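Local coordinates for protein putative secreted lipase (Streptomyces sp. W007, PDB 5H6B) that probably hydrolyses the ester bonds of triacylglycerols as a secreted, thermostable lipase of the alpha/beta-hydrolase fold, at residues I43-V48 and I235-R240; D104-S109 and V132-D137. One frame throughout, in Å; residues are numbered along the deposited sequence.

Interaction 2 pairs two central strands of the sheet and ends on Ser109, the probable nucleophile; interaction 1, about 12 Å away, centre to centre, joins a loop to the end of the helix that begins at His232, the probable catalytic histidine. The two meet around His108: Trp46 CH2 lies 3.7 Å from His108 CB, and Gly236 CA is 3.6 Å from His108 CE1. Ile235 O also comes within 3.6 Å of Ile134 CG2. Residues 43-48 and 235-240 thus pack beside the carboxyl ends of strands 103-108 and 128-134, where the putative Ser109-His232-Asp200 triad assembles. In the sequence, both segments of interaction 2 fall between those of interaction 1.

Interaction 1. Residues I43-V48 and I235-R240; sequences IDNWLV and IGTIDR. With ZN (zinc ion), chain B.
Val48, the residue most covered by the other segment, packs its CB 3.4 Å from Thr237 O, joining the loop 43-48 to residues 235-240. With CG1 anti to the backbone N (chi1 176°), that methyl sits over the centre of the Arg240 guanidinium, 3.5 Å from CZ, and the two side chains cross at about a right angle. The guanidinium is held within its own segment: NH1 donates to a lone pair of Ile238 O at 2.8 Å. An alanine at Arg240, lacking the guanidinium, would probably open a gap over Val48 CG1 and leave Ile238 O to find another partner. Between the backbones one water bridges three groups, donating to Asn45 O and to Thr237 O (2.7 Å) and accepting from Val48 N.

In this alpha/beta-hydrolase, the loop following strand 32-35 thereby meets the end of helix 232-237, which carries the probable catalytic histidine. The inner part of the contact is buried: Trp46 brings CZ3 to 3.6 Å from Gly236 O, and Asn45 lays its CB over the rim of the indole face. The Thr237 and Asn45 side chains cross roughly perpendicularly, while Thr237 OG1 bonds back to Val233 O. The outer part is looser: exposed Ile238 touches Val48 only at 4.3 Å, CA to CG2. Farther out, Asp44 OD1 binds a zinc ion, whose shell also includes two waters and one further atom from elsewhere.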
ATOM      1  N   ILE A  43       2.511  11.015   5.937  1.00 35.07           N
ATOM      2  CA  ILE A  43       2.880  12.182   5.109  1.00 37.42           C
ATOM      3  C   ILE A  43       4.014  11.874   4.134  1.00 37.32           C
ATOM      4  O   ILE A  43       3.869  12.088   2.937  1.00 34.78           O
ATOM      5  CB  ILE A  43       3.266  13.412   5.969  1.00 38.37           C
ATOM      6  CG1 ILE A  43       2.132  13.791   6.928  1.00 42.73           C
ATOM      7  CG2 ILE A  43       3.668  14.601   5.094  1.00 37.98           C
ATOM      8  CD1 ILE A  43       0.756  13.838   6.302  1.00 43.89           C
ATOM      9  N   ASP A  44       5.125  11.377   4.660  1.00 38.50           N
ATOM     10  CA  ASP A  44       6.382  11.262   3.903  1.00 41.00           C
ATOM     11  C   ASP A  44       6.359  10.256   2.776  1.00 41.18           C
ATOM     12  O   ASP A  44       6.982  10.486   1.735  1.00 42.43           O
ATOM     13  CB  ASP A  44       7.562  10.925   4.833  1.00 41.82           C
ATOM     14  CG  ASP A  44       7.903  12.060   5.772  1.00 42.38           C
ATOM     15  OD1 ASP A  44       7.708  13.228   5.398  1.00 44.22           O
ATOM     16  OD2 ASP A  44       8.365  11.792   6.896  1.00 47.61           O
ATOM     17  N   ASN A  45       5.650   9.147   2.977  1.00 39.69           N
ATOM     18  CA  ASN A  45       5.526   8.136   1.926  1.00 39.92           C
ATOM     19  C   ASN A  45       4.790   8.725   0.709  1.00 39.10           C
ATOM     20  O   ASN A  45       5.022   8.303  -0.410  1.00 36.74           O
ATOM     21  CB  ASN A  45       4.791   6.894   2.451  1.00 38.53           C
ATOM     22  CG  ASN A  45       5.184   5.596   1.718  1.00 39.97           C
ATOM     23  OD1 ASN A  45       5.320   5.540   0.490  1.00 41.98           O
ATOM     24  ND2 ASN A  45       5.334   4.546   2.474  1.00 36.55           N
ATOM     25  N   TRP A  46       3.932   9.721   0.945  1.00 38.57           N
ATOM     26  CA  TRP A  46       2.931  10.128  -0.019  1.00 37.89           C
ATOM     27  C   TRP A  46       3.071  11.557  -0.522  1.00 38.67           C
ATOM     28  O   TRP A  46       2.144  12.061  -1.158  1.00 39.30           O
ATOM     29  CB  TRP A  46       1.539   9.893   0.585  1.00 36.17           C
ATOM     30  CG  TRP A  46       1.379   8.492   1.068  1.00 35.59           C
ATOM     31  CD1 TRP A  46       1.052   8.096   2.328  1.00 34.33           C
ATOM     32  CD2 TRP A  46       1.556   7.284   0.301  1.00 35.81           C
ATOM     33  NE1 TRP A  46       1.008   6.733   2.395  1.00 34.79           N
ATOM     34  CE2 TRP A  46       1.325   6.208   1.168  1.00 34.55           C
ATOM     35  CE3 TRP A  46       1.875   7.016  -1.036  1.00 37.51           C
ATOM     36  CZ2 TRP A  46       1.406   4.885   0.754  1.00 36.66           C
ATOM     37  CZ3 TRP A  46       1.970   5.681  -1.452  1.00 38.09           C
ATOM     38  CH2 TRP A  46       1.729   4.637  -0.560  1.00 36.71           C
ATOM     39  N   LEU A  47       4.230  12.191  -0.303  1.00 38.54           N
ATOM     40  CA  LEU A  47       4.472  13.559  -0.803  1.00 39.68           C
ATOM     41  C   LEU A  47       4.352  13.715  -2.332  1.00 40.67           C
ATOM     42  O   LEU A  47       4.041  14.808  -2.796  1.00 40.10           O
ATOM     43  CB  LEU A  47       5.832  14.099  -0.351  1.00 39.33           C
ATOM     44  CG  LEU A  47       5.963  14.370   1.157  1.00 42.15           C
ATOM     45  CD1 LEU A  47       7.407  14.701   1.490  1.00 42.52           C
ATOM     46  CD2 LEU A  47       5.044  15.488   1.609  1.00 41.53           C
ATOM     47  N   VAL A  48       4.601  12.655  -3.107  1.00 37.68           N
ATOM     48  CA  VAL A  48       4.365  12.719  -4.547  1.00 37.43           C
ATOM     49  C   VAL A  48       2.971  12.198  -4.888  1.00 36.28           C
ATOM     50  O   VAL A  48       2.193  12.910  -5.513  1.00 37.59           O
ATOM     51  CB  VAL A  48       5.471  11.999  -5.355  1.00 37.71           C
ATOM     52  CG1 VAL A  48       5.149  12.006  -6.847  1.00 33.98           C
ATOM     53  CG2 VAL A  48       6.822  12.668  -5.106  1.00 35.26           C
ATOM     54  N   ILE A 235       9.940   3.013  -5.960  1.00 32.80           N
ATOM     55  CA  ILE A 235       8.703   2.660  -6.666  1.00 32.20           C
ATOM     56  C   ILE A 235       7.442   3.149  -5.929  1.00 31.81           C
ATOM     57  O   ILE A 235       6.490   3.571  -6.569  1.00 32.15           O
ATOM     58  CB  ILE A 235       8.627   1.145  -7.000  1.00 32.46           C
ATOM     59  CG1 ILE A 235       7.503   0.844  -8.014  1.00 33.61           C
ATOM     60  CG2 ILE A 235       8.439   0.290  -5.759  1.00 34.40           C
ATOM     61  CD1 ILE A 235       7.425  -0.629  -8.384  1.00 34.55           C
ATOM     62  N   GLY A 236       7.444   3.121  -4.600  1.00 31.49           N
ATOM     63  CA  GLY A 236       6.287   3.598  -3.836  1.00 32.96           C
ATOM     64  C   GLY A 236       6.316   5.019  -3.315  1.00 32.37           C
ATOM     65  O   GLY A 236       5.360   5.457  -2.675  1.00 33.39           O
ATOM     66  N   THR A 237       7.395   5.740  -3.585  1.00 33.13           N
ATOM     67  CA  THR A 237       7.581   7.105  -3.071  1.00 33.67           C
ATOM     68  C   THR A 237       7.626   8.158  -4.186  1.00 32.78           C
ATOM     69  O   THR A 237       6.892   9.129  -4.126  1.00 33.89           O
ATOM     70  CB  THR A 237       8.862   7.191  -2.182  1.00 32.90           C
ATOM     71  OG1 THR A 237       9.972   6.603  -2.856  1.00 31.65           O
ATOM     72  CG2 THR A 237       8.666   6.455  -0.894  1.00 33.13           C
ATOM     73  N   ILE A 238       8.461   7.948  -5.205  1.00 34.58           N
ATOM     74  CA  ILE A 238       8.749   8.975  -6.229  1.00 34.73           C
ATOM     75  C   ILE A 238       8.463   8.600  -7.691  1.00 36.61           C
ATOM     76  O   ILE A 238       8.571   9.438  -8.583  1.00 36.95           O
ATOM     77  CB  ILE A 238      10.226   9.393  -6.155  1.00 36.28           C
ATOM     78  CG1 ILE A 238      11.152   8.206  -6.419  1.00 37.57           C
ATOM     79  CG2 ILE A 238      10.533  10.008  -4.790  1.00 37.75           C
ATOM     80  CD1 ILE A 238      12.574   8.626  -6.711  1.00 38.98           C
ATOM     81  N   ASP A 239       8.113   7.348  -7.948  1.00 36.47           N
ATOM     82  CA  ASP A 239       8.019   6.861  -9.306  1.00 35.52           C
ATOM     83  C   ASP A 239       6.642   7.205  -9.931  1.00 33.42           C
ATOM     84  O   ASP A 239       5.645   6.580  -9.614  1.00 31.79           O
ATOM     85  CB  ASP A 239       8.298   5.354  -9.290  1.00 38.05           C
ATOM     86  CG  ASP A 239       8.518   4.800 -10.659  1.00 38.71           C
ATOM     87  OD1 ASP A 239       7.820   5.274 -11.574  1.00 39.41           O
ATOM     88  OD2 ASP A 239       9.383   3.912 -10.823  1.00 38.70           O
ATOM     89  N   ARG A 240       6.608   8.215 -10.801  1.00 34.41           N
ATOM     90  CA  ARG A 240       5.375   8.629 -11.488  1.00 38.34           C
ATOM     91  C   ARG A 240       4.861   7.601 -12.508  1.00 38.49           C
ATOM     92  O   ARG A 240       3.677   7.601 -12.824  1.00 36.67           O
ATOM     93  CB  ARG A 240       5.551   9.949 -12.236  1.00 40.62           C
ATOM     94  CG  ARG A 240       5.451  11.188 -11.385  1.00 43.96           C
ATOM     95  CD  ARG A 240       6.736  11.442 -10.673  1.00 47.57           C
ATOM     96  NE  ARG A 240       6.776  12.757 -10.031  1.00 52.90           N
ATOM     97  CZ  ARG A 240       7.645  13.110  -9.071  1.00 48.15           C
ATOM     98  NH1 ARG A 240       8.574  12.250  -8.600  1.00 42.53           N
ATOM     99  NH2 ARG A 240       7.562  14.335  -8.565  1.00 45.84           N
TER
HETATM  100 ZN    ZN B 301       7.986  14.710   6.931  1.00 76.40          ZN
HETATM  101  O   HOH W   1       4.682   9.608  -2.675  1.00 32.53           O
HETATM  102  O   HOH W   2       7.560  16.497   5.099  1.00 53.44           O
HETATM  103  O   HOH W   3       6.818  14.593   8.627  1.00 49.71           O

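Interaction 2. Residues D104-S109 and V132-D137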
ATOM      1  N   ASP A 104     -11.265   2.994  -1.973  1.00 46.84           N
ATOM      2  CA  ASP A 104     -10.167   2.303  -2.662  1.00 44.00           C
ATOM      3  C   ASP A 104      -8.884   2.459  -1.827  1.00 44.35           C
ATOM      4  O   ASP A 104      -8.645   3.520  -1.259  1.00 41.93           O
ATOM      5  CB  ASP A 104      -9.986   2.836  -4.082  1.00 43.98           C
ATOM      6  CG  ASP A 104     -11.110   2.389  -5.025  1.00 47.12           C
ATOM      7  OD1 ASP A 104     -11.603   1.246  -4.902  1.00 46.38           O
ATOM      8  OD2 ASP A 104     -11.511   3.174  -5.905  1.00 48.72           O
ATOM      9  N   LEU A 105      -8.091   1.389  -1.736  1.00 44.89           N
ATOM     10  CA  LEU A 105      -6.868   1.356  -0.930  1.00 44.23           C
ATOM     11  C   LEU A 105      -5.641   1.273  -1.820  1.00 42.19           C
ATOM     12  O   LEU A 105      -5.604   0.460  -2.741  1.00 38.81           O
ATOM     13  CB  LEU A 105      -6.888   0.164   0.036  1.00 46.27           C
ATOM     14  CG  LEU A 105      -7.486   0.443   1.415  1.00 49.86           C
ATOM     15  CD1 LEU A 105      -8.867   1.056   1.310  1.00 53.44           C
ATOM     16  CD2 LEU A 105      -7.537  -0.827   2.244  1.00 53.51           C
ATOM     17  N   VAL A 106      -4.654   2.134  -1.554  1.00 40.38           N
ATOM     18  CA  VAL A 106      -3.345   2.042  -2.181  1.00 37.16           C
ATOM     19  C   VAL A 106      -2.299   1.919  -1.080  1.00 37.43           C
ATOM     20  O   VAL A 106      -2.257   2.740  -0.170  1.00 34.77           O
ATOM     21  CB  VAL A 106      -3.009   3.254  -3.070  1.00 35.75           C
ATOM     22  CG1 VAL A 106      -1.655   3.034  -3.746  1.00 34.03           C
ATOM     23  CG2 VAL A 106      -4.093   3.479  -4.122  1.00 38.61           C
ATOM     24  N   GLY A 107      -1.445   0.904  -1.186  1.00 35.09           N
ATOM     25  CA  GLY A 107      -0.435   0.647  -0.181  1.00 34.87           C
ATOM     26  C   GLY A 107       0.939   0.300  -0.729  1.00 34.00           C
ATOM     27  O   GLY A 107       1.064  -0.382  -1.743  1.00 35.37           O
ATOM     28  N   HIS A 108       1.968   0.752  -0.028  1.00 34.40           N
ATOM     29  CA  HIS A 108       3.357   0.502  -0.404  1.00 33.54           C
ATOM     30  C   HIS A 108       3.961  -0.499   0.554  1.00 32.61           C
ATOM     31  O   HIS A 108       3.890  -0.300   1.777  1.00 29.61           O
ATOM     32  CB  HIS A 108       4.155   1.814  -0.345  1.00 33.75           C
ATOM     33  CG  HIS A 108       5.591   1.672  -0.763  1.00 34.92           C
ATOM     34  ND1 HIS A 108       6.568   2.571  -0.394  1.00 34.83           N
ATOM     35  CD2 HIS A 108       6.216   0.722  -1.493  1.00 33.54           C
ATOM     36  CE1 HIS A 108       7.725   2.185  -0.896  1.00 34.02           C
ATOM     37  NE2 HIS A 108       7.538   1.065  -1.563  1.00 32.18           N
ATOM     38  N   SER A 109       4.563  -1.564   0.002  1.00 34.45           N
ATOM     39  CA  SER A 109       5.392  -2.491   0.788  1.00 37.17           C
ATOM     40  C   SER A 109       4.537  -3.177   1.855  1.00 36.22           C
ATOM     41  O   SER A 109       3.465  -3.683   1.506  1.00 36.19           O
ATOM     42  CB  SER A 109       6.600  -1.747   1.375  1.00 37.57           C
ATOM     43  OG  SER A 109       7.503  -2.664   1.941  1.00 40.79           O
ATOM     44  N   VAL A 132      -4.730  -1.662  -4.296  1.00 40.19           N
ATOM     45  CA  VAL A 132      -3.557  -1.498  -5.127  1.00 36.85           C
ATOM     46  C   VAL A 132      -2.340  -1.577  -4.232  1.00 36.85           C
ATOM     47  O   VAL A 132      -2.200  -0.788  -3.297  1.00 37.25           O
ATOM     48  CB  VAL A 132      -3.596  -0.151  -5.858  1.00 37.53           C
ATOM     49  CG1 VAL A 132      -2.452  -0.043  -6.855  1.00 37.00           C
ATOM     50  CG2 VAL A 132      -4.951   0.022  -6.537  1.00 37.55           C
ATOM     51  N   GLY A 133      -1.472  -2.542  -4.530  1.00 37.00           N
ATOM     52  CA  GLY A 133      -0.253  -2.795  -3.793  1.00 35.93           C
ATOM     53  C   GLY A 133       0.931  -2.411  -4.660  1.00 36.06           C
ATOM     54  O   GLY A 133       1.024  -2.849  -5.800  1.00 34.87           O
ATOM     55  N   ILE A 134       1.826  -1.585  -4.108  1.00 33.31           N
ATOM     56  CA  ILE A 134       3.056  -1.196  -4.759  1.00 33.56           C
ATOM     57  C   ILE A 134       4.155  -1.856  -3.949  1.00 32.67           C
ATOM     58  O   ILE A 134       4.267  -1.626  -2.751  1.00 32.67           O
ATOM     59  CB  ILE A 134       3.258   0.336  -4.761  1.00 33.47           C
ATOM     60  CG1 ILE A 134       1.986   1.058  -5.201  1.00 32.70           C
ATOM     61  CG2 ILE A 134       4.408   0.712  -5.684  1.00 33.79           C
ATOM     62  CD1 ILE A 134       2.105   2.569  -5.174  1.00 34.44           C
ATOM     63  N   ALA A 135       4.924  -2.705  -4.613  1.00 32.09           N
ATOM     64  CA  ALA A 135       5.927  -3.549  -3.988  1.00 33.04           C
ATOM     65  C   ALA A 135       5.455  -4.251  -2.711  1.00 32.14           C
ATOM     66  O   ALA A 135       6.188  -4.300  -1.735  1.00 33.74           O
ATOM     67  CB  ALA A 135       7.199  -2.755  -3.752  1.00 33.13           C
ATOM     68  N   PRO A 136       4.231  -4.811  -2.713  1.00 34.25           N
ATOM     69  CA  PRO A 136       3.704  -5.388  -1.467  1.00 34.57           C
ATOM     70  C   PRO A 136       4.356  -6.735  -1.110  1.00 36.72           C
ATOM     71  O   PRO A 136       4.524  -7.579  -2.002  1.00 35.21           O
ATOM     72  CB  PRO A 136       2.235  -5.595  -1.797  1.00 34.89           C
ATOM     73  CG  PRO A 136       2.235  -5.914  -3.263  1.00 34.67           C
ATOM     74  CD  PRO A 136       3.349  -5.110  -3.860  1.00 36.03           C
ATOM     75  N   ASP A 137       4.736  -6.948   0.152  1.00 34.19           N
ATOM     76  CA  ASP A 137       5.278  -8.267   0.538  1.00 34.50           C
ATOM     77  C   ASP A 137       4.179  -9.257   0.902  1.00 35.05           C
ATOM     78  O   ASP A 137       4.067  -9.704   2.051  1.00 34.53           O
ATOM     79  CB  ASP A 137       6.365  -8.174   1.615  1.00 36.14           C
ATOM     80  CG  ASP A 137       5.899  -7.508   2.925  1.00 37.44           C
ATOM     81  OD1 ASP A 137       4.941  -6.698   2.964  1.00 35.91           O
ATOM     82  OD2 ASP A 137       6.560  -7.801   3.928  1.00 37.64           O
TER
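The nucleophile elbow of an alpha/beta-hydrolase, here the Gly-His-Ser-Gln-Gly form of GxSxG, appears to rise from this parallel strand pair, with Ser109 as its probable nucleophile. The axes of strands 104-108 and 132-134 approach to 4.7 Å, with N-to-C directions 13° apart. Four backbone bonds alternate across them: Val132 N to Leu105 O, Gly107 N to Val132 O, Ile134 N to Gly107 O and, just past strand 104-108, Ser109 N to Ile134 O at 2.8 Å. The last links the strained turn, where Ser109 has a positive phi of 63°, directly to the neighbouring strand. Ser109 CA also makes a CA-H...O contact to Ala135 O at 3.2 Å.

Val106, His108, Val132 and Ile134 lie on one face of the sheet. Val106 and Val132 stand side by side, pointing the same way, with Val106 CG2 4.1 Å from Val132 CB; the other Val106 methyl, CG1, meets Ile134 CD1 at 4.0 Å. The His108 ring, its CG anti to the backbone N (chi1 -178°), brings CD2 edge-on and in plane to Ile134 O at 3.3 Å. Ser109 CB lies over one ring face, toward its rim. His108 NE2 bonds to His232 O, and Ser109 OG to His232 NE2, which ties both residues to the probable catalytic histidine.

Helix 240-250 covers the valine and isoleucine face through Val246 and Ala249, helix 232-237 packs on Ile134 and Ala135, and strand 32-35 continues the sheet beyond strand 103-108.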